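Local coordinates for protein arylsulfatase (Pseudoalteromonas sp. MB47, PDB 7AJ0) that acts as a hexameric, calcium-binding sulfatase on fucoidan, probably hydrolysing sulfate esters of this polysaccharide in an exo-acting manner, at residues A[38-43]-A[410-415]; A[160-165]-A[179-184]; A[269-274]-A[289-294]; A[437-442]-A[490-495]. All blocks are in the same frame, centred on the assembly; numbering follows the deposited sequence.

Contact 1 of 4, residues A[38-43]-A[410-415]; sequences VSKLKN and LADNGK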
loop_
_atom_site.group_PDB
_atom_site.type_symbol
_atom_site.label_atom_id
_atom_site.label_comp_id
_atom_site.label_asym_id
_atom_site.label_seq_id
_atom_site.Cartn_x
_atom_site.Cartn_y
_atom_site.Cartn_z
ATOM N N VAL A 38 25.298 33.350 -35.429
ATOM C CA VAL A 38 25.166 33.992 -36.733
ATOM C C VAL A 38 26.491 33.945 -37.485
ATOM O O VAL A 38 26.524 33.727 -38.701
ATOM C CB VAL A 38 24.663 35.438 -36.566
ATOM C CG1 VAL A 38 24.827 36.213 -37.864
ATOM C CG2 VAL A 38 23.209 35.447 -36.119
ATOM N N SER A 39 27.602 34.147 -36.773
ATOM C CA SER A 39 28.909 34.126 -37.421
ATOM C C SER A 39 29.271 32.724 -37.895
ATOM O O SER A 39 29.790 32.552 -39.004
ATOM C CB SER A 39 29.973 34.656 -36.461
ATOM O OG SER A 39 31.274 34.413 -36.964
ATOM N N LYS A 40 29.007 31.710 -37.070
ATOM C CA LYS A 40 29.318 30.340 -37.465
ATOM C C LYS A 40 28.503 29.917 -38.679
ATOM O O LYS A 40 29.027 29.273 -39.595
ATOM C CB LYS A 40 29.063 29.390 -36.297
ATOM C CG LYS A 40 30.103 29.459 -35.193
ATOM C CD LYS A 40 29.728 28.536 -34.047
ATOM C CE LYS A 40 30.903 28.286 -33.127
ATOM N NZ LYS A 40 30.553 27.331 -32.041
ATOM N N LEU A 41 27.216 30.266 -38.704
ATOM C CA LEU A 41 26.379 29.909 -39.844
ATOM C C LEU A 41 26.804 30.666 -41.095
ATOM O O LEU A 41 26.823 30.097 -42.193
ATOM C CB LEU A 41 24.912 30.183 -39.520
ATOM C CG LEU A 41 24.253 29.223 -38.527
ATOM C CD1 LEU A 41 22.941 29.796 -38.011
ATOM C CD2 LEU A 41 24.019 27.860 -39.161
ATOM N N LYS A 42 27.153 31.946 -40.951
ATOM C CA LYS A 42 27.564 32.741 -42.105
ATOM C C LYS A 42 28.812 32.158 -42.754
ATOM O O LYS A 42 28.851 31.947 -43.971
ATOM C CB LYS A 42 27.806 34.190 -41.677
ATOM C CG LYS A 42 28.195 35.136 -42.805
ATOM C CD LYS A 42 28.282 36.572 -42.295
ATOM C CE LYS A 42 28.230 37.592 -43.427
ATOM N NZ LYS A 42 29.483 37.628 -44.230
ATOM N N ASN A 43 29.843 31.879 -41.951
ATOM C CA ASN A 43 31.084 31.345 -42.500
ATOM C C ASN A 43 30.868 29.980 -43.138
ATOM O O ASN A 43 31.462 29.670 -44.177
ATOM C CB ASN A 43 32.148 31.257 -41.405
ATOM C CG ASN A 43 32.479 32.609 -40.800
ATOM O OD1 ASN A 43 32.180 33.653 -41.383
ATOM N ND2 ASN A 43 33.106 32.596 -39.629
ATOM N N LEU A 410 24.760 26.174 -30.735
ATOM C CA LEU A 410 26.003 26.579 -31.380
ATOM C C LEU A 410 26.911 27.403 -30.476
ATOM O O LEU A 410 27.991 27.811 -30.916
ATOM C CB LEU A 410 25.700 27.376 -32.655
ATOM C CG LEU A 410 24.838 26.671 -33.700
ATOM C CD1 LEU A 410 24.685 27.537 -34.938
ATOM C CD2 LEU A 410 25.424 25.322 -34.064
ATOM N N ALA A 411 26.509 27.656 -29.236
ATOM C CA ALA A 411 27.336 28.372 -28.276
ATOM C C ALA A 411 28.030 27.385 -27.346
ATOM O O ALA A 411 27.419 26.417 -26.886
ATOM C CB ALA A 411 26.498 29.357 -27.457
ATOM N N ASP A 412 29.310 27.633 -27.077
ATOM C CA ASP A 412 30.042 26.818 -26.115
ATOM C C ASP A 412 29.427 26.977 -24.731
ATOM O O ASP A 412 29.409 28.079 -24.173
ATOM C CB ASP A 412 31.516 27.218 -26.092
ATOM C CG ASP A 412 32.271 26.744 -27.321
ATOM O OD1 ASP A 412 31.723 25.911 -28.075
ATOM O OD2 ASP A 412 33.413 27.205 -27.536
ATOM N N ASN A 413 28.921 25.876 -24.181
ATOM C CA ASN A 413 28.268 25.880 -22.873
ATOM C C ASN A 413 27.211 26.978 -22.802
ATOM O O ASN A 413 27.115 27.730 -21.830
ATOM C CB ASN A 413 29.299 26.037 -21.757
ATOM C CG ASN A 413 30.517 25.169 -21.973
ATOM O OD1 ASN A 413 30.453 23.945 -21.845
ATOM N ND2 ASN A 413 31.639 25.797 -22.308
ATOM N N GLY A 414 26.410 27.066 -23.858
ATOM C CA GLY A 414 25.424 28.118 -23.941
ATOM C C GLY A 414 24.250 27.887 -23.011
ATOM O O GLY A 414 23.990 26.780 -22.537
ATOM N N LYS A 415 23.531 28.967 -22.743
ATOM C CA LYS A 415 22.309 28.896 -21.958
ATOM C C LYS A 415 21.107 28.768 -22.882
ATOM O O LYS A 415 21.093 29.292 -24.000
ATOM C CB LYS A 415 22.178 30.125 -21.062
ATOM C CG LYS A 415 23.268 30.204 -20.001
ATOM C CD LYS A 415 23.133 31.443 -19.130
ATOM C CE LYS A 415 24.242 31.500 -18.088
ATOM N NZ LYS A 415 24.050 32.616 -17.123
#
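Lys40 reaches from its helix to the backbone of Leu410. Its CB starts out toward the 410-415 loop, and CG lies beside the backbone N, anti to the carbonyl carbon (chi1 -74°). From CG onward the chain runs extended. CD and CE pass alongside the carbonyl of Leu410, with Lys40 CD 3.7 Å from Leu410 O. At the tip, Lys40 NZ gives a hydrogen bond of 2.8 Å to Leu410 O, approaching at a C=O...N angle of 151° and tilted 25° from the carbonyl plane. The same ammonium group also bonds Met364 O, so two backbone carbonyls hold it.

The helix here is 31-48, laid against the loop between helix 406-409 and strand 420-425. Just beyond Leu410 that loop makes a type II beta turn from Ala411 to Gly414. Asp412 sits in the turn with OD1 4.4 Å from Lys40 NZ, too far for a salt bridge, and its carboxylate bonds the Ser366 hydroxyl instead. Cutting Lys40 back to an alanine is likely to leave the carbonyls of Leu410 and Met364 without this donor and Asp412 without its nearby positive charge.

Beside the lysine, Leu41 and Leu410 cross at about a right angle, and Leu41 CG comes 4.0 Å from Leu410 CD1. Both leucines also touch Trp361, and Leu41 continues onto Arg386 and Leu387 of helix 377-387.

Contact 2 of 4, residues A[160-165]-A[179-184]; sequences VGEAEG and LPSVQS
Glu162 and Pro180 bring their backbones close together, CA to CA 5.6 Å, yet no direct hydrogen bond joins the two segments. A water does so instead. It accepts from Gly161 N at 3.1 Å and donates to Pro180 O at 2.8 Å, linking the two main chains beside the side-chain contact. Gly161 has backbone angles (phi 113°, psi 134°) at which a side chain would run into the carbonyl oxygen of Val160, so glycine fits here.

Glu162 carries the side-chain contact. Its CB points toward Pro180 and rests 4.0 Å from Pro180 CB, the two side chains crossing at about a right angle. CG sits between the backbone N and the carbonyl carbon (chi1 61°), and the chain then extends past the proline. That brings OE1 to 3.6 Å from Ser181 CB, a van der Waals contact of a carboxylate oxygen with a methylene. The serine hydroxyl is engaged elsewhere, bonding the carboxylate of Asp185. Arg225 grips the carbonyls of Glu162 and Ala163, fixing the backbone from which the glutamate projects.

Segment 160-165 follows strand 151-155 and segment 179-184 follows its parallel neighbour 175-177, so the contact joins loops that leave the same end of the sulfatase sheet. The side chain of Ser181 is about 12 Å from the bound calcium ion. Val160 packs on helix 102-111 and Pro180 on Ile217 of strand 215-220, while Ser184, at the start of helix 183-187, bonds Glu486 of a neighbouring subunit.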
loop_
_atom_site.group_PDB
_atom_site.type_symbol
_atom_site.label_atom_id
_atom_site.label_comp_id
_atom_site.label_asym_id
_atom_site.label_seq_id
_atom_site.Cartn_x
_atom_site.Cartn_y
_atom_site.Cartn_z
ATOM N N VAL A 160 1.258 9.496 -36.950
ATOM C CA VAL A 160 0.573 10.767 -36.750
ATOM C C VAL A 160 -0.603 10.836 -37.719
ATOM O O VAL A 160 -0.932 11.908 -38.240
ATOM C CB VAL A 160 1.511 11.971 -36.953
ATOM C CG1 VAL A 160 0.894 13.229 -36.339
ATOM C CG2 VAL A 160 2.884 11.693 -36.363
ATOM N N GLY A 161 -1.227 9.693 -37.989
ATOM C CA GLY A 161 -2.385 9.659 -38.859
ATOM C C GLY A 161 -2.150 8.939 -40.170
ATOM O O GLY A 161 -1.137 9.159 -40.840
ATOM N N GLU A 162 -3.100 8.080 -40.552
ATOM C CA GLU A 162 -2.988 7.297 -41.772
ATOM C C GLU A 162 -4.177 7.463 -42.709
ATOM O O GLU A 162 -4.221 6.794 -43.747
ATOM C CB GLU A 162 -2.819 5.806 -41.433
ATOM C CG GLU A 162 -3.983 5.212 -40.657
ATOM C CD GLU A 162 -3.688 3.817 -40.135
ATOM O OE1 GLU A 162 -2.514 3.535 -39.815
ATOM O OE2 GLU A 162 -4.632 3.004 -40.047
ATOM N N ALA A 163 -5.135 8.326 -42.381
ATOM C CA ALA A 163 -6.265 8.552 -43.267
ATOM C C ALA A 163 -5.834 9.429 -44.444
ATOM O O ALA A 163 -4.696 9.902 -44.523
ATOM C CB ALA A 163 -7.427 9.184 -42.504
ATOM N N GLU A 164 -6.762 9.649 -45.371
ATOM C CA GLU A 164 -6.460 10.388 -46.589
ATOM C C GLU A 164 -5.870 11.755 -46.269
ATOM O O GLU A 164 -6.433 12.523 -45.485
ATOM C CB GLU A 164 -7.734 10.542 -47.424
ATOM C CG GLU A 164 -7.529 11.227 -48.763
ATOM C CD GLU A 164 -8.802 11.277 -49.590
ATOM O OE1 GLU A 164 -9.688 10.423 -49.370
ATOM O OE2 GLU A 164 -8.920 12.173 -50.453
ATOM N N GLY A 165 -4.726 12.047 -46.880
ATOM C CA GLY A 165 -4.094 13.339 -46.712
ATOM C C GLY A 165 -3.366 13.539 -45.404
ATOM O O GLY A 165 -3.245 14.678 -44.944
ATOM N N LEU A 179 6.345 3.218 -41.872
ATOM C CA LEU A 179 5.147 2.674 -41.253
ATOM C C LEU A 179 4.104 3.767 -41.079
ATOM O O LEU A 179 4.361 4.741 -40.359
ATOM C CB LEU A 179 5.474 2.073 -39.896
ATOM C CG LEU A 179 6.558 1.003 -39.786
ATOM C CD1 LEU A 179 7.952 1.585 -39.923
ATOM C CD2 LEU A 179 6.413 0.267 -38.454
ATOM N N PRO A 180 2.931 3.659 -41.708
ATOM C CA PRO A 180 1.844 4.586 -41.351
ATOM C C PRO A 180 1.494 4.559 -39.873
ATOM O O PRO A 180 1.225 5.611 -39.287
ATOM C CB PRO A 180 0.676 4.106 -42.228
ATOM C CG PRO A 180 1.332 3.477 -43.408
ATOM C CD PRO A 180 2.592 2.833 -42.884
ATOM N N SER A 181 1.493 3.385 -39.255
ATOM C CA SER A 181 1.072 3.232 -37.859
ATOM C C SER A 181 2.332 2.957 -36.990
ATOM O O SER A 181 3.110 3.866 -36.790
ATOM C CB SER A 181 0.020 2.135 -37.733
ATOM O OG SER A 181 0.527 0.874 -38.095
ATOM N N VAL A 182 2.515 1.722 -36.545
ATOM C CA VAL A 182 3.507 1.442 -35.502
ATOM C C VAL A 182 3.830 -0.042 -35.520
ATOM O O VAL A 182 3.055 -0.851 -36.015
ATOM C CB VAL A 182 2.979 1.911 -34.119
ATOM C CG1 VAL A 182 1.675 1.183 -33.767
ATOM C CG2 VAL A 182 4.018 1.713 -33.029
ATOM N N GLN A 183 4.997 -0.401 -34.970
ATOM C CA GLN A 183 5.454 -1.790 -35.004
ATOM C C GLN A 183 4.410 -2.741 -34.422
ATOM O O GLN A 183 4.105 -3.785 -35.012
ATOM C CB GLN A 183 6.778 -1.914 -34.251
ATOM C CG GLN A 183 7.304 -3.335 -34.065
ATOM C CD GLN A 183 8.295 -3.754 -35.139
ATOM O OE1 GLN A 183 8.627 -2.979 -36.038
ATOM N NE2 GLN A 183 8.775 -4.989 -35.046
ATOM N N SER A 184 3.870 -2.408 -33.247
ATOM C CA SER A 184 2.929 -3.308 -32.588
ATOM C C SER A 184 1.710 -3.591 -33.456
ATOM O O SER A 184 1.091 -4.653 -33.330
ATOM C CB SER A 184 2.500 -2.718 -31.244
ATOM O OG SER A 184 2.053 -1.381 -31.399
HETATM O O HOH W 1 -1.022 6.629 -38.027
#

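Contact 3 of 4, residues A[269-274]-A[289-294]; sequences SKIHND and MPVRDA
Lys270 and Ile271 meet Val291 and Ala294, while the flat groups that follow them bond within their own loop. The His272 ring sends ND1 to Asn273 O, 2.9 Å away and only 8° out of the ring plane, on a lone pair of that carbonyl. The Asn273 amide donates nearly in its own plane from ND2 to Asp274 OD1, 3.0 Å, but reaches the carboxylate from above, 63° out of its plane. Cis peptides precede Ile271 and Asp274.

Lys270 lays its aliphatic chain over the Ala294 methyl, Lys270 CD standing 3.7 Å from Ala294 CB. A bend at the end (chi4 57°) accompanies the salt bridge of NZ with Asp241. A serine in place of Lys270 would probably open a gap over Ala294 and leave Asp241 without its mate. Ile271 puts CD1 4.0 Å from Val291 CG2, and its CG2 faces Ala294 CB.

Backbone bonds tie Lys270 and Ile271 to Asp60, a calcium ligand, and the Ile271 side chain lies about 8 Å from the ion. Asp60 follows strand 53-59, the parallel neighbour of strand 262-267, from which the loop runs to pack on the first turns of helix 290-311, with Met289 at the N-cap.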
loop_
_atom_site.group_PDB
_atom_site.type_symbol
_atom_site.label_atom_id
_atom_site.label_comp_id
_atom_site.label_asym_id
_atom_site.label_seq_id
_atom_site.Cartn_x
_atom_site.Cartn_y
_atom_site.Cartn_z
ATOM N N SER A 269 11.883 2.146 -36.334
ATOM C CA SER A 269 10.793 1.391 -35.729
ATOM C C SER A 269 11.176 0.925 -34.329
ATOM O O SER A 269 10.341 0.911 -33.419
ATOM C CB SER A 269 10.421 0.194 -36.599
ATOM O OG SER A 269 9.459 -0.616 -35.942
ATOM N N LYS A 270 12.431 0.535 -34.140
ATOM C CA LYS A 270 12.911 0.162 -32.816
ATOM C C LYS A 270 12.945 1.388 -31.909
ATOM O O LYS A 270 13.106 2.517 -32.377
ATOM C CB LYS A 270 14.296 -0.471 -32.924
ATOM C CG LYS A 270 14.282 -1.848 -33.558
ATOM C CD LYS A 270 15.627 -2.198 -34.174
ATOM C CE LYS A 270 15.603 -3.597 -34.779
ATOM N NZ LYS A 270 14.536 -3.756 -35.810
ATOM N N ILE A 271 12.793 1.170 -30.594
ATOM C CA ILE A 271 12.682 -0.138 -29.972
ATOM C C ILE A 271 11.253 -0.416 -29.499
ATOM O O ILE A 271 11.037 -0.946 -28.408
ATOM C CB ILE A 271 13.655 -0.261 -28.769
ATOM C CG1 ILE A 271 13.392 0.853 -27.749
ATOM C CG2 ILE A 271 15.098 -0.203 -29.242
ATOM C CD1 ILE A 271 14.146 0.676 -26.453
ATOM N N HIS A 272 10.278 -0.043 -30.320
ATOM C CA HIS A 272 8.887 -0.341 -30.011
ATOM C C HIS A 272 8.657 -1.849 -30.029
ATOM O O HIS A 272 9.261 -2.583 -30.815
ATOM C CB HIS A 272 7.961 0.338 -31.019
ATOM C CG HIS A 272 6.596 0.639 -30.483
ATOM N ND1 HIS A 272 5.669 -0.343 -30.204
ATOM C CD2 HIS A 272 5.998 1.817 -30.184
ATOM C CE1 HIS A 272 4.561 0.218 -29.754
ATOM N NE2 HIS A 272 4.735 1.526 -29.730
ATOM N N ASN A 273 7.776 -2.313 -29.148
ATOM C CA ASN A 273 7.401 -3.723 -29.151
ATOM C C ASN A 273 6.506 -4.018 -30.351
ATOM O O ASN A 273 5.796 -3.140 -30.846
ATOM C CB ASN A 273 6.678 -4.085 -27.855
ATOM C CG ASN A 273 5.209 -3.700 -27.878
ATOM O OD1 ASN A 273 4.863 -2.519 -27.854
ATOM N ND2 ASN A 273 4.337 -4.700 -27.917
ATOM N N ASP A 274 6.547 -5.261 -30.836
ATOM C CA ASP A 274 7.436 -6.317 -30.362
ATOM C C ASP A 274 8.732 -6.272 -31.164
ATOM O O ASP A 274 8.704 -6.284 -32.395
ATOM C CB ASP A 274 6.754 -7.678 -30.503
ATOM C CG ASP A 274 5.407 -7.722 -29.805
ATOM O OD1 ASP A 274 5.367 -7.483 -28.579
ATOM O OD2 ASP A 274 4.388 -7.971 -30.485
ATOM N N MET A 289 18.869 -10.351 -25.368
ATOM C CA MET A 289 17.423 -10.201 -25.331
ATOM C C MET A 289 16.984 -9.348 -26.509
ATOM O O MET A 289 17.727 -8.467 -26.951
ATOM C CB MET A 289 16.962 -9.556 -24.018
ATOM C CG MET A 289 17.063 -10.479 -22.814
ATOM S SD MET A 289 15.805 -11.774 -22.803
ATOM C CE MET A 289 14.342 -10.848 -22.337
ATOM N N PRO A 290 15.783 -9.593 -27.044
ATOM C CA PRO A 290 15.368 -8.868 -28.257
ATOM C C PRO A 290 15.518 -7.357 -28.177
ATOM O O PRO A 290 16.010 -6.746 -29.133
ATOM C CB PRO A 290 13.897 -9.286 -28.416
ATOM C CG PRO A 290 13.841 -10.646 -27.815
ATOM C CD PRO A 290 14.799 -10.619 -26.646
ATOM N N VAL A 291 15.118 -6.732 -27.068
ATOM C CA VAL A 291 15.136 -5.274 -27.013
ATOM C C VAL A 291 16.563 -4.743 -26.933
ATOM O O VAL A 291 16.844 -3.629 -27.393
ATOM C CB VAL A 291 14.286 -4.774 -25.829
ATOM C CG1 VAL A 291 14.990 -5.051 -24.513
ATOM C CG2 VAL A 291 13.985 -3.292 -25.981
ATOM N N ARG A 292 17.483 -5.511 -26.348
ATOM C CA ARG A 292 18.876 -5.077 -26.300
ATOM C C ARG A 292 19.583 -5.343 -27.624
ATOM O O ARG A 292 20.385 -4.520 -28.081
ATOM C CB ARG A 292 19.611 -5.779 -25.159
ATOM C CG ARG A 292 19.034 -5.513 -23.780
ATOM C CD ARG A 292 19.239 -4.071 -23.318
ATOM N NE ARG A 292 18.777 -3.900 -21.941
ATOM C CZ ARG A 292 17.630 -3.323 -21.584
ATOM N NH1 ARG A 292 16.804 -2.824 -22.495
ATOM N NH2 ARG A 292 17.316 -3.236 -20.301
ATOM N N ASP A 293 19.308 -6.495 -28.244
ATOM C CA ASP A 293 19.797 -6.737 -29.596
ATOM C C ASP A 293 19.333 -5.634 -30.540
ATOM O O ASP A 293 20.084 -5.200 -31.420
ATOM C CB ASP A 293 19.315 -8.097 -30.098
ATOM C CG ASP A 293 19.956 -9.258 -29.362
ATOM O OD1 ASP A 293 20.900 -9.026 -28.575
ATOM O OD2 ASP A 293 19.514 -10.407 -29.575
ATOM N N ALA A 294 18.089 -5.174 -30.371
ATOM C CA ALA A 294 17.583 -4.081 -31.192
ATOM C C ALA A 294 18.350 -2.795 -30.933
ATOM O O ALA A 294 18.548 -1.991 -31.851
ATOM C CB ALA A 294 16.093 -3.868 -30.924
#

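Contact 4 of 4, residues A[437-442]-A[490-495]; sequences YKIHFK and PQATKF
The Ala492 methyl rests against the CG1-CD1 branch of Ile439, the isoleucine reaching out from its strand and the methyl reaching back from its helix. Both CB atoms point toward the opposing segment. Ile439 CG1 is anti to its carbonyl carbon (chi1 -54°), and this branch, not CG2, makes the contact: Ile439 CD1 is 4.0 Å from Ala492 CB. With so small a residue on the helix, the backbones come to 7.5 Å, measured between the CA atoms of Ile439 and Ala492.

Phe441 arrives from the same side of the strand but meets the helix differently. Its ring presents an edge, and Phe441 CZ approaches Ala492 O at 4.3 Å, with the oxygen near the ring plane. No hydrogen bond spans the two segments, so the contact is one of packing. A turn further along the helix, the Phe495 ring has Gln491 NE2 over one face, 3.3 Å above the plane and toward the rim, while Trp434 meets this ring edge-to-face.

Phe441 and Lys442 both make backbone bonds with Thr430, and the helix-like angles of Phe441 are consistent with a classic beta bulge where the strand ends. Lys438 and His440 point to the other side of the strand, where both reach Glu476. The contact thus lays helix 489-505, near the chain's end, across one face of the four-stranded antiparallel sheet, as in the C-terminal part of other sulfatases. Strand 437-440 is an inner strand there, between 428-434 and 466-469, and Ile439 also packs on Leu432 and Val467 of these neighbours.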
loop_
_atom_site.group_PDB
_atom_site.type_symbol
_atom_site.label_atom_id
_atom_site.label_comp_id
_atom_site.label_asym_id
_atom_site.label_seq_id
_atom_site.Cartn_x
_atom_site.Cartn_y
_atom_site.Cartn_z
ATOM N N TYR A 437 13.033 22.829 -11.211
ATOM C CA TYR A 437 11.891 22.500 -10.367
ATOM C C TYR A 437 10.767 21.928 -11.218
ATOM O O TYR A 437 10.377 22.523 -12.228
ATOM C CB TYR A 437 11.407 23.735 -9.605
ATOM C CG TYR A 437 12.486 24.356 -8.746
ATOM C CD1 TYR A 437 12.685 23.935 -7.437
ATOM C CD2 TYR A 437 13.317 25.348 -9.248
ATOM C CE1 TYR A 437 13.675 24.491 -6.653
ATOM C CE2 TYR A 437 14.307 25.911 -8.470
ATOM C CZ TYR A 437 14.480 25.479 -7.174
ATOM O OH TYR A 437 15.471 26.036 -6.396
ATOM N N LYS A 438 10.257 20.772 -10.807
ATOM C CA LYS A 438 9.169 20.074 -11.481
ATOM C C LYS A 438 7.912 20.224 -10.634
ATOM O O LYS A 438 7.872 19.754 -9.494
ATOM C CB LYS A 438 9.532 18.602 -11.678
ATOM C CG LYS A 438 8.426 17.728 -12.238
ATOM C CD LYS A 438 8.204 17.973 -13.716
ATOM C CE LYS A 438 7.253 16.940 -14.297
ATOM N NZ LYS A 438 7.785 15.549 -14.206
ATOM N N ILE A 439 6.895 20.880 -11.187
ATOM C CA ILE A 439 5.651 21.159 -10.476
ATOM C C ILE A 439 4.535 20.361 -11.135
ATOM O O ILE A 439 4.291 20.501 -12.341
ATOM C CB ILE A 439 5.323 22.660 -10.476
ATOM C CG1 ILE A 439 6.496 23.472 -9.926
ATOM C CG2 ILE A 439 4.074 22.935 -9.652
ATOM C CD1 ILE A 439 7.413 24.013 -10.998
ATOM N N HIS A 440 3.855 19.532 -10.348
ATOM C CA HIS A 440 2.764 18.702 -10.838
ATOM C C HIS A 440 1.431 19.257 -10.354
ATOM O O HIS A 440 1.243 19.478 -9.152
ATOM C CB HIS A 440 2.903 17.252 -10.365
ATOM C CG HIS A 440 4.135 16.562 -10.856
ATOM N ND1 HIS A 440 4.111 15.622 -11.862
ATOM C CD2 HIS A 440 5.426 16.664 -10.465
ATOM C CE1 HIS A 440 5.337 15.178 -12.075
ATOM N NE2 HIS A 440 6.154 15.795 -11.241
ATOM N N PHE A 441 0.508 19.471 -11.287
ATOM C CA PHE A 441 -0.866 19.818 -10.953
ATOM C C PHE A 441 -1.807 18.630 -11.076
ATOM O O PHE A 441 -2.882 18.645 -10.470
ATOM C CB PHE A 441 -1.340 20.965 -11.847
ATOM C CG PHE A 441 -0.442 22.171 -11.795
ATOM C CD1 PHE A 441 -0.611 23.136 -10.818
ATOM C CD2 PHE A 441 0.585 22.326 -12.711
ATOM C CE1 PHE A 441 0.222 24.240 -10.764
ATOM C CE2 PHE A 441 1.419 23.427 -12.661
ATOM C CZ PHE A 441 1.238 24.384 -11.686
ATOM N N LYS A 442 -1.419 17.609 -11.833
ATOM C CA LYS A 442 -2.111 16.326 -11.877
ATOM C C LYS A 442 -1.048 15.239 -11.917
ATOM O O LYS A 442 -0.018 15.393 -12.581
ATOM C CB LYS A 442 -3.049 16.230 -13.080
ATOM C CG LYS A 442 -4.272 17.137 -12.963
ATOM C CD LYS A 442 -5.166 17.058 -14.191
ATOM C CE LYS A 442 -6.403 17.933 -14.028
ATOM N NZ LYS A 442 -7.295 17.857 -15.220
ATOM N N PRO A 490 4.341 30.978 -6.446
ATOM C CA PRO A 490 3.454 31.897 -7.181
ATOM C C PRO A 490 3.879 32.115 -8.622
ATOM O O PRO A 490 3.017 32.332 -9.483
ATOM C CB PRO A 490 3.517 33.196 -6.359
ATOM C CG PRO A 490 4.680 33.041 -5.435
ATOM C CD PRO A 490 4.837 31.570 -5.191
ATOM N N GLN A 491 5.180 32.058 -8.919
ATOM C CA GLN A 491 5.618 32.208 -10.304
ATOM C C GLN A 491 5.262 30.975 -11.126
ATOM O O GLN A 491 4.882 31.092 -12.296
ATOM C CB GLN A 491 7.121 32.474 -10.360
ATOM C CG GLN A 491 7.643 32.738 -11.767
ATOM C CD GLN A 491 6.980 33.936 -12.422
ATOM O OE1 GLN A 491 6.762 34.964 -11.780
ATOM N NE2 GLN A 491 6.642 33.805 -13.700
ATOM N N ALA A 492 5.384 29.784 -10.533
ATOM C CA ALA A 492 4.994 28.567 -11.239
ATOM C C ALA A 492 3.516 28.601 -11.606
ATOM O O ALA A 492 3.119 28.105 -12.668
ATOM C CB ALA A 492 5.303 27.340 -10.384
ATOM N N THR A 493 2.685 29.181 -10.739
ATOM C CA THR A 493 1.267 29.310 -11.056
ATOM C C THR A 493 1.040 30.369 -12.126
ATOM O O THR A 493 0.172 30.209 -12.991
ATOM C CB THR A 493 0.475 29.635 -9.790
ATOM O OG1 THR A 493 0.540 28.519 -8.893
ATOM C CG2 THR A 493 -0.979 29.929 -10.119
ATOM N N LYS A 494 1.812 31.459 -12.086
ATOM C CA LYS A 494 1.734 32.447 -13.156
ATOM C C LYS A 494 2.037 31.810 -14.507
ATOM O O LYS A 494 1.363 32.096 -15.504
ATOM C CB LYS A 494 2.698 33.601 -12.889
ATOM C CG LYS A 494 2.167 34.667 -11.947
ATOM C CD LYS A 494 3.131 35.844 -11.874
ATOM C CE LYS A 494 2.697 36.869 -10.836
ATOM N NZ LYS A 494 3.039 36.438 -9.452
ATOM N N PHE A 495 3.047 30.937 -14.557
ATOM C CA PHE A 495 3.389 30.279 -15.814
ATOM C C PHE A 495 2.254 29.373 -16.285
ATOM O O PHE A 495 1.937 29.334 -17.478
ATOM C CB PHE A 495 4.682 29.476 -15.659
ATOM C CG PHE A 495 5.938 30.309 -15.719
ATOM C CD1 PHE A 495 6.073 31.340 -16.634
ATOM C CD2 PHE A 495 6.994 30.046 -14.860
ATOM C CE1 PHE A 495 7.230 32.094 -16.686
ATOM C CE2 PHE A 495 8.153 30.796 -14.907
ATOM C CZ PHE A 495 8.271 31.821 -15.822
#

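How the contacts relate
Contacts 2 and 3 form one neighbourhood, their centres 20 Å apart: the Gln183 amide probably bonds both Ser269 and Asp274, and Val182 packs on His272. Contact 2 and the 269-274 side of contact 3 belong to loops that leave parallel strands of the large sheet near the calcium site; 289-294 opens helix 290-311. They follow each other in sequence, nested inside the long loop that contact 1 closes. Contact 1 lies across the chain's centre, its centre 37 Å from those of contacts 2 and 3, and joins early helix 31-48 to the region before the four-stranded antiparallel sheet. Contact 4 comes last, on that sheet, its centre 32 Å from contact 1. Packing around the metal region is thus separate from the peripheral packing of the terminal helices.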